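PDB 4A0S: octenoyl-CoA reductase/carboxylase from Streptomyces sp., which catalyses the NADPH-dependent reductive carboxylation of 2-octenoyl-CoA, supplying an unusual extender unit for cinnabaramide polyketide biosynthesis. Local coordinates for residues A42-R47 and M83-P88; N77-A82 and V399-R404. One frame throughout, in Å; residues are numbered along the deposited sequence.

Contact 1: A42-R47 and M83-P88. With CO8 (octanoyl-coenzyme A), chain E.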
loop_
_atom_site.group_PDB
_atom_site.type_symbol
_atom_site.label_atom_id
_atom_site.label_comp_id
_atom_site.label_asym_id
_atom_site.label_seq_id
_atom_site.Cartn_x
_atom_site.Cartn_y
_atom_site.Cartn_z
ATOM N N ALA A 42 -42.621 0.378 16.055
ATOM C CA ALA A 42 -42.217 0.704 14.680
ATOM C C ALA A 42 -41.303 1.916 14.603
ATOM O O ALA A 42 -40.147 1.801 14.196
ATOM C CB ALA A 42 -43.445 0.919 13.805
ATOM N N ASP A 43 -41.835 3.071 14.984
ATOM C CA ASP A 43 -41.057 4.295 15.060
ATOM C C ASP A 43 -40.595 4.484 16.498
ATOM O O ASP A 43 -41.359 4.931 17.344
ATOM C CB ASP A 43 -41.891 5.488 14.580
ATOM C CG ASP A 43 -41.245 6.835 14.887
ATOM O OD1 ASP A 43 -40.012 6.901 15.101
ATOM O OD2 ASP A 43 -41.986 7.834 14.911
ATOM N N LYS A 44 -39.338 4.135 16.752
ATOM C CA LYS A 44 -38.758 4.173 18.097
ATOM C C LYS A 44 -38.277 5.572 18.436
ATOM O O LYS A 44 -37.075 5.873 18.406
ATOM C CB LYS A 44 -37.631 3.154 18.209
ATOM C CG LYS A 44 -38.069 1.765 17.778
ATOM C CD LYS A 44 -36.956 0.757 17.850
ATOM C CE LYS A 44 -37.482 -0.626 17.481
ATOM N NZ LYS A 44 -36.475 -1.659 17.846
ATOM N N ASP A 45 -39.248 6.422 18.740
ATOM C CA ASP A 45 -39.036 7.836 18.975
ATOM C C ASP A 45 -37.968 8.059 20.034
ATOM O O ASP A 45 -38.219 7.848 21.236
ATOM C CB ASP A 45 -40.365 8.475 19.412
ATOM C CG ASP A 45 -40.299 9.993 19.496
ATOM O OD1 ASP A 45 -39.188 10.548 19.472
ATOM O OD2 ASP A 45 -41.376 10.633 19.607
ATOM N N VAL A 46 -36.784 8.496 19.592
ATOM C CA VAL A 46 -35.658 8.701 20.519
ATOM C C VAL A 46 -36.049 9.600 21.672
ATOM O O VAL A 46 -35.426 9.563 22.725
ATOM C CB VAL A 46 -34.432 9.340 19.857
ATOM C CG1 VAL A 46 -33.916 8.457 18.762
ATOM C CG2 VAL A 46 -34.744 10.790 19.394
ATOM N N ARG A 47 -37.077 10.423 21.474
ATOM C CA ARG A 47 -37.443 11.374 22.514
ATOM C C ARG A 47 -38.129 10.656 23.660
ATOM O O ARG A 47 -38.279 11.214 24.738
ATOM C CB ARG A 47 -38.346 12.464 21.960
ATOM C CG ARG A 47 -37.682 13.293 20.882
ATOM C CD ARG A 47 -38.700 14.171 20.182
ATOM N NE ARG A 47 -39.714 13.349 19.534
ATOM C CZ ARG A 47 -40.736 13.833 18.833
ATOM N NH1 ARG A 47 -40.877 15.140 18.661
ATOM N NH2 ARG A 47 -41.601 13.004 18.278
ATOM N N MET A 83 -32.561 4.500 20.334
ATOM C CA MET A 83 -33.465 3.459 19.854
ATOM C C MET A 83 -33.135 2.079 20.422
ATOM O O MET A 83 -33.862 1.112 20.161
ATOM C CB MET A 83 -33.397 3.373 18.332
ATOM C CG MET A 83 -33.995 4.544 17.605
ATOM S SD MET A 83 -33.659 4.461 15.838
ATOM C CE MET A 83 -34.390 2.923 15.362
ATOM N N PHE A 84 -32.035 1.990 21.175
ATOM C CA PHE A 84 -31.471 0.704 21.634
ATOM C C PHE A 84 -31.178 -0.278 20.484
ATOM O O PHE A 84 -31.188 -1.503 20.655
ATOM C CB PHE A 84 -32.323 0.088 22.758
ATOM C CG PHE A 84 -32.645 1.060 23.872
ATOM C CD1 PHE A 84 -31.703 1.364 24.852
ATOM C CD2 PHE A 84 -33.898 1.681 23.937
ATOM C CE1 PHE A 84 -31.998 2.275 25.883
ATOM C CE2 PHE A 84 -34.199 2.591 24.960
ATOM C CZ PHE A 84 -33.247 2.881 25.935
ATOM N N GLU A 85 -30.877 0.287 19.317
ATOM C CA GLU A 85 -30.547 -0.485 18.124
ATOM C C GLU A 85 -29.078 -0.365 17.686
ATOM O O GLU A 85 -28.434 0.654 17.931
ATOM C CB GLU A 85 -31.456 -0.081 16.979
ATOM C CG GLU A 85 -32.878 -0.521 17.173
ATOM C CD GLU A 85 -33.677 -0.394 15.905
ATOM O OE1 GLU A 85 -33.127 0.126 14.912
ATOM O OE2 GLU A 85 -34.846 -0.823 15.894
ATOM N N PRO A 86 -28.542 -1.427 17.059
ATOM C CA PRO A 86 -29.212 -2.713 16.911
ATOM C C PRO A 86 -29.189 -3.480 18.225
ATOM O O PRO A 86 -29.927 -4.441 18.398
ATOM C CB PRO A 86 -28.350 -3.429 15.874
ATOM C CG PRO A 86 -26.999 -2.889 16.114
ATOM C CD PRO A 86 -27.220 -1.432 16.409
ATOM N N ILE A 87 -28.329 -3.046 19.138
ATOM C CA ILE A 87 -28.182 -3.652 20.446
ATOM C C ILE A 87 -28.075 -2.514 21.440
ATOM O O ILE A 87 -27.320 -1.572 21.209
ATOM C CB ILE A 87 -26.887 -4.484 20.535
ATOM C CG1 ILE A 87 -26.938 -5.696 19.597
ATOM C CG2 ILE A 87 -26.604 -4.892 21.993
ATOM C CD1 ILE A 87 -25.578 -6.094 19.060
ATOM N N PRO A 88 -28.817 -2.595 22.559
ATOM C CA PRO A 88 -28.771 -1.553 23.586
ATOM C C PRO A 88 -27.332 -1.260 23.972
ATOM O O PRO A 88 -26.566 -2.191 24.200
ATOM C CB PRO A 88 -29.493 -2.194 24.769
ATOM C CG PRO A 88 -30.399 -3.176 24.165
ATOM C CD PRO A 88 -29.707 -3.701 22.941
HETATM N N1A CO8 E . -30.775 -6.469 24.685
HETATM C C2A CO8 E . -29.695 -6.784 25.401
HETATM N N3A CO8 E . -28.658 -7.402 24.846
HETATM C C4A CO8 E . -28.692 -7.716 23.532
HETATM C C5A CO8 E . -29.797 -7.403 22.749
HETATM C C6A CO8 E . -30.867 -6.758 23.364
HETATM N N6A CO8 E . -31.949 -6.427 22.653
HETATM N N7A CO8 E . -29.555 -7.820 21.506
HETATM C C8A CO8 E . -28.343 -8.381 21.503
HETATM N N9A CO8 E . -27.819 -8.320 22.737
HETATM C C1B CO8 E . -26.499 -8.815 23.212
HETATM C C2B CO8 E . -26.505 -10.339 23.372
HETATM O O2B CO8 E . -25.752 -10.713 24.549
HETATM C C3B CO8 E . -25.784 -10.773 22.099
HETATM O O3B CO8 E . -25.157 -12.034 22.280
HETATM P P3B CO8 E . -25.922 -13.301 21.624
HETATM O O7A CO8 E . -26.081 -14.400 22.816
HETATM O O8A CO8 E . -27.490 -12.905 21.315
HETATM O O9A CO8 E . -25.243 -13.793 20.408
HETATM C C4B CO8 E . -24.749 -9.673 21.891
HETATM O O4B CO8 E . -25.439 -8.471 22.263
HETATM C C5B CO8 E . -24.423 -9.461 20.408
HETATM O O5B CO8 E . -23.546 -8.324 20.269
HETATM P P1A CO8 E . -21.972 -8.453 20.715
HETATM O O1A CO8 E . -21.294 -6.973 20.405
HETATM O O2A CO8 E . -21.761 -8.800 22.156
HETATM O O3A CO8 E . -21.341 -9.660 19.791
HETATM P P2A CO8 E . -20.622 -9.569 18.319
HETATM O O4A CO8 E . -21.078 -10.867 17.507
HETATM O O5A CO8 E . -19.129 -9.431 18.370
HETATM O O6A CO8 E . -21.318 -8.317 17.534
HETATM C CBP CO8 E . -21.401 -6.261 16.187
HETATM C CCP CO8 E . -20.534 -7.430 16.712
HETATM C CDP CO8 E . -22.359 -6.869 15.149
HETATM C CEP CO8 E . -20.467 -5.280 15.477
HETATM C CAP CO8 E . -22.162 -5.585 17.378
HETATM O OAP CO8 E . -21.287 -5.232 18.498
HETATM C C9P CO8 E . -23.040 -4.371 16.968
HETATM O O9P CO8 E . -24.110 -4.571 16.381
HETATM N N8P CO8 E . -22.591 -3.144 17.319
HETATM C C7P CO8 E . -23.378 -1.900 17.068
HETATM C C6P CO8 E . -22.916 -1.058 15.846
HETATM C C5P CO8 E . -24.167 -0.552 15.089
HETATM O O5P CO8 E . -24.944 -1.359 14.585
HETATM N N4P CO8 E . -24.499 0.737 15.102
HETATM C C3P CO8 E . -23.716 1.912 15.466
HETATM C C2P CO8 E . -23.540 2.588 14.098
HETATM S S1P CO8 E . -21.773 2.799 13.664
HETATM C "C1'" CO8 E . -21.638 4.487 14.017
HETATM O "O1'" CO8 E . -22.600 5.274 13.947
HETATM C "C2'" CO8 E . -20.373 4.868 14.409
HETATM C "C3'" CO8 E . -20.039 6.166 14.720
HETATM C "C4'" CO8 E . -18.717 6.463 15.072
HETATM C "C5'" CO8 E . -17.846 5.278 15.459
HETATM C "C6'" CO8 E . -16.523 5.902 15.954
HETATM C "C7'" CO8 E . -15.495 4.819 16.123
HETATM C "C8'" CO8 E . -14.248 5.455 16.746
HETATM O O HOH W 1 -35.058 -1.270 20.429
#

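Contact 2: N77-A82 and V399-R404. With CO8 (octanoyl-coenzyme A), chain E.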
loop_
_atom_site.group_PDB
_atom_site.type_symbol
_atom_site.label_atom_id
_atom_site.label_comp_id
_atom_site.label_asym_id
_atom_site.label_seq_id
_atom_site.Cartn_x
_atom_site.Cartn_y
_atom_site.Cartn_z
ATOM N N ASN A 77 -25.237 7.498 15.600
ATOM C CA ASN A 77 -25.097 6.531 16.683
ATOM C C ASN A 77 -25.857 6.962 17.944
ATOM O O ASN A 77 -26.293 6.115 18.726
ATOM C CB ASN A 77 -23.631 6.149 16.981
ATOM C CG ASN A 77 -22.810 7.305 17.573
ATOM O OD1 ASN A 77 -23.253 8.443 17.626
ATOM N ND2 ASN A 77 -21.594 6.997 18.021
ATOM N N THR A 78 -26.032 8.274 18.098
ATOM C CA THR A 78 -26.846 8.846 19.163
ATOM C C THR A 78 -28.270 8.370 18.988
ATOM O O THR A 78 -28.900 7.914 19.942
ATOM C CB THR A 78 -26.802 10.394 19.140
ATOM O OG1 THR A 78 -25.442 10.826 18.994
ATOM C CG2 THR A 78 -27.420 10.991 20.434
ATOM N N VAL A 79 -28.771 8.487 17.760
ATOM C CA VAL A 79 -30.059 7.932 17.364
ATOM C C VAL A 79 -30.134 6.419 17.585
ATOM O O VAL A 79 -31.089 5.952 18.199
ATOM C CB VAL A 79 -30.383 8.251 15.886
ATOM C CG1 VAL A 79 -31.709 7.624 15.464
ATOM C CG2 VAL A 79 -30.371 9.761 15.644
ATOM N N TRP A 80 -29.159 5.662 17.075
ATOM C CA TRP A 80 -29.147 4.217 17.297
ATOM C C TRP A 80 -29.224 3.924 18.795
ATOM O O TRP A 80 -30.008 3.080 19.208
ATOM C CB TRP A 80 -27.883 3.550 16.742
ATOM C CG TRP A 80 -27.700 3.617 15.266
ATOM C CD1 TRP A 80 -26.578 4.032 14.605
ATOM C CD2 TRP A 80 -28.657 3.281 14.263
ATOM N NE1 TRP A 80 -26.772 3.956 13.249
ATOM C CE2 TRP A 80 -28.042 3.510 13.010
ATOM C CE3 TRP A 80 -29.978 2.820 14.297
ATOM C CZ2 TRP A 80 -28.700 3.277 11.794
ATOM C CZ3 TRP A 80 -30.638 2.586 13.097
ATOM C CH2 TRP A 80 -29.994 2.812 11.858
ATOM N N SER A 81 -28.401 4.623 19.587
ATOM C CA SER A 81 -28.398 4.499 21.054
ATOM C C SER A 81 -29.773 4.661 21.651
ATOM O O SER A 81 -30.222 3.829 22.437
ATOM C CB SER A 81 -27.552 5.591 21.708
ATOM O OG SER A 81 -26.203 5.446 21.399
ATOM N N ALA A 82 -30.403 5.784 21.329
ATOM C CA ALA A 82 -31.692 6.136 21.901
ATOM C C ALA A 82 -32.806 5.206 21.432
ATOM O O ALA A 82 -33.873 5.148 22.038
ATOM C CB ALA A 82 -32.022 7.561 21.586
ATOM N N VAL A 399 -34.770 14.921 15.086
ATOM C CA VAL A 399 -34.589 15.530 13.769
ATOM C C VAL A 399 -33.744 14.620 12.889
ATOM O O VAL A 399 -34.142 14.289 11.780
ATOM C CB VAL A 399 -33.966 16.947 13.873
ATOM C CG1 VAL A 399 -33.300 17.346 12.553
ATOM C CG2 VAL A 399 -35.031 17.973 14.289
ATOM N N VAL A 400 -32.584 14.215 13.404
ATOM C CA VAL A 400 -31.696 13.309 12.687
ATOM C C VAL A 400 -32.345 11.953 12.460
ATOM O O VAL A 400 -32.270 11.407 11.371
ATOM C CB VAL A 400 -30.338 13.143 13.406
ATOM C CG1 VAL A 400 -29.492 12.026 12.731
ATOM C CG2 VAL A 400 -29.604 14.466 13.395
ATOM N N GLN A 401 -33.004 11.430 13.489
ATOM C CA GLN A 401 -33.762 10.194 13.330
ATOM C C GLN A 401 -34.750 10.255 12.170
ATOM O O GLN A 401 -34.870 9.306 11.404
ATOM C CB GLN A 401 -34.500 9.827 14.609
ATOM C CG GLN A 401 -35.198 8.478 14.481
ATOM C CD GLN A 401 -35.891 8.076 15.741
ATOM O OE1 GLN A 401 -36.368 8.912 16.481
ATOM N NE2 GLN A 401 -35.960 6.780 15.989
ATOM N N THR A 402 -35.451 11.376 12.048
ATOM C CA THR A 402 -36.501 11.503 11.048
ATOM C C THR A 402 -35.954 12.086 9.741
ATOM O O THR A 402 -36.710 12.448 8.853
ATOM C CB THR A 402 -37.666 12.341 11.582
ATOM O OG1 THR A 402 -37.153 13.594 12.027
ATOM C CG2 THR A 402 -38.331 11.640 12.762
ATOM N N SER A 403 -34.625 12.158 9.645
ATOM C CA SER A 403 -33.929 12.584 8.440
ATOM C C SER A 403 -34.407 13.958 7.966
ATOM O O SER A 403 -34.516 14.212 6.766
ATOM C CB SER A 403 -34.030 11.505 7.349
ATOM O OG SER A 403 -33.324 11.867 6.164
ATOM N N ARG A 404 -34.646 14.853 8.921
ATOM C CA ARG A 404 -35.137 16.184 8.613
ATOM C C ARG A 404 -34.008 17.187 8.493
ATOM O O ARG A 404 -34.239 18.356 8.179
ATOM C CB ARG A 404 -36.129 16.645 9.678
ATOM C CG ARG A 404 -37.493 15.949 9.600
ATOM C CD ARG A 404 -38.398 16.409 10.733
ATOM N NE ARG A 404 -38.721 17.830 10.649
ATOM C CZ ARG A 404 -39.603 18.351 9.804
ATOM N NH1 ARG A 404 -40.246 17.571 8.949
ATOM N NH2 ARG A 404 -39.833 19.661 9.796
HETATM N N1A CO8 E . -30.775 -6.469 24.685
HETATM C C2A CO8 E . -29.695 -6.784 25.401
HETATM N N3A CO8 E . -28.658 -7.402 24.846
HETATM C C4A CO8 E . -28.692 -7.716 23.532
HETATM C C5A CO8 E . -29.797 -7.403 22.749
HETATM C C6A CO8 E . -30.867 -6.758 23.364
HETATM N N6A CO8 E . -31.949 -6.427 22.653
HETATM N N7A CO8 E . -29.555 -7.820 21.506
HETATM C C8A CO8 E . -28.343 -8.381 21.503
HETATM N N9A CO8 E . -27.819 -8.320 22.737
HETATM C C1B CO8 E . -26.499 -8.815 23.212
HETATM C C2B CO8 E . -26.505 -10.339 23.372
HETATM O O2B CO8 E . -25.752 -10.713 24.549
HETATM C C3B CO8 E . -25.784 -10.773 22.099
HETATM O O3B CO8 E . -25.157 -12.034 22.280
HETATM P P3B CO8 E . -25.922 -13.301 21.624
HETATM O O7A CO8 E . -26.081 -14.400 22.816
HETATM O O8A CO8 E . -27.490 -12.905 21.315
HETATM O O9A CO8 E . -25.243 -13.793 20.408
HETATM C C4B CO8 E . -24.749 -9.673 21.891
HETATM O O4B CO8 E . -25.439 -8.471 22.263
HETATM C C5B CO8 E . -24.423 -9.461 20.408
HETATM O O5B CO8 E . -23.546 -8.324 20.269
HETATM P P1A CO8 E . -21.972 -8.453 20.715
HETATM O O1A CO8 E . -21.294 -6.973 20.405
HETATM O O2A CO8 E . -21.761 -8.800 22.156
HETATM O O3A CO8 E . -21.341 -9.660 19.791
HETATM P P2A CO8 E . -20.622 -9.569 18.319
HETATM O O4A CO8 E . -21.078 -10.867 17.507
HETATM O O5A CO8 E . -19.129 -9.431 18.370
HETATM O O6A CO8 E . -21.318 -8.317 17.534
HETATM C CBP CO8 E . -21.401 -6.261 16.187
HETATM C CCP CO8 E . -20.534 -7.430 16.712
HETATM C CDP CO8 E . -22.359 -6.869 15.149
HETATM C CEP CO8 E . -20.467 -5.280 15.477
HETATM C CAP CO8 E . -22.162 -5.585 17.378
HETATM O OAP CO8 E . -21.287 -5.232 18.498
HETATM C C9P CO8 E . -23.040 -4.371 16.968
HETATM O O9P CO8 E . -24.110 -4.571 16.381
HETATM N N8P CO8 E . -22.591 -3.144 17.319
HETATM C C7P CO8 E . -23.378 -1.900 17.068
HETATM C C6P CO8 E . -22.916 -1.058 15.846
HETATM C C5P CO8 E . -24.167 -0.552 15.089
HETATM O O5P CO8 E . -24.944 -1.359 14.585
HETATM N N4P CO8 E . -24.499 0.737 15.102
HETATM C C3P CO8 E . -23.716 1.912 15.466
HETATM C C2P CO8 E . -23.540 2.588 14.098
HETATM S S1P CO8 E . -21.773 2.799 13.664
HETATM C "C1'" CO8 E . -21.638 4.487 14.017
HETATM O "O1'" CO8 E . -22.600 5.274 13.947
HETATM C "C2'" CO8 E . -20.373 4.868 14.409
HETATM C "C3'" CO8 E . -20.039 6.166 14.720
HETATM C "C4'" CO8 E . -18.717 6.463 15.072
HETATM C "C5'" CO8 E . -17.846 5.278 15.459
HETATM C "C6'" CO8 E . -16.523 5.902 15.954
HETATM C "C7'" CO8 E . -15.495 4.819 16.123
HETATM C "C8'" CO8 E . -14.248 5.455 16.746
#

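Contact 1: A42-R47 and M83-P88
Lys44 and Met83 bring together two pieces of the GroES-like catalytic domain of a medium-chain dehydrogenase/reductase fold. One is the loop entering helix 46-49. The other is the loop that leaves helix 76-82 through a Schellman motif, with Phe84 at positive phi. The tight part is mostly apolar: the Met83 CG methylene packs against Lys44 CB and sits 3.4 Å from the carbonyl Lys44 O. Val46 adds CG1 at 4.1 Å from the same Met83 CG. Val46 is buried, and helix 393-401 packs against it through Cys397 and Arg398.

The looser side is polar and partly exposed. Lys44 stretches out beyond CG and meets the Glu85 side chain at about a right angle. Its NZ forms a salt bridge with Glu85 OE2 at 2.7 Å, using the anti lone pair of that oxygen. A water accepts from the same NZ and donates to Met83 O at 2.7 Å. The ammonium is thus tied to side chain and backbone of one loop. Farther along this loop, after a cis peptide bond, Pro86, Ile87 and Pro88 line the octanoyl-CoA pocket. Pro88 CD lies 3.3 Å from C6A of the CoA adenine, while Ile87 CD1 comes close to the 5'-phosphoester oxygen O5B of the CoA.

On the other segment, Asp45 N-caps helix 46-49. Arg47 grips its carboxylate side-on, NE to OD1 and NH2 to OD2. Asp45 OD1 also takes the capping bond from Arg47 N at 2.9 Å, and this donor comes from above the carboxylate plane.

Contact 2: N77-A82 and V399-R404
Val79 makes the apolar contact, and its two methyls divide it. CG2 lies 3.8 Å from Val400 CG1 and beside the backbone N of Gln401. CG1 rests on the aliphatic part of Gln401, 3.7 Å from CB and equally near CG. With CG1 anti to the backbone N (chi1 178°), the valine spreads its branches over both residues. No hydrogen bond crosses between the segments. The amide of Gln401 instead reaches residues 42-47, where NE2 donates to Lys44 O and OE1 accepts from Val46 N.

Hydrogen bonds within each segment shape the two helices of this medium-chain reductase fold. Asn77 O accepts from Ser81 N and from Ser81 OG, which approach from opposite faces of its plane. Helix 393-401 ends in a Schellman motif with Ser403 at positive phi; Arg404 N bonds to Val399 O.

Ligand contacts come from both segments. Trp80 NE1 is hydrogen-bonded to the NADP ribose oxygen O2D. Val400 and Ser403 also line the NADP pocket, and Ser403 OG is hydrogen-bonded to Lys257. On the octanoyl-CoA side, Trp80 CD1 is 3.4 Å from C2P, and Asn77 CB is 3.3 Å from the thioester oxygen O1'.

How the contacts relate
Contacts 1 and 2 have centres about 9 Å apart, and their segments alternate along the chain. Residues 77-82 of contact 2 run directly into residues 83-88 of contact 1, where Glu85 N lies 2.9 Å from Trp80 O, a probable hydrogen bond. Gln401 joins 399-404 to both segments of contact 1: its NE2 is 2.8 Å from Lys44 O and 3.3 Å from Met83 SD. Val46 CB meets Ala82 CB at 3.5 Å. Both contacts touch octanoyl-CoA at different places: contact 1 reaches the adenine end and part of the pantetheine, contact 2 the thioester region. Contact 2 also borders NADP, whereas the Met83 side chain stays about 8 Å from that cofactor at nearest atoms.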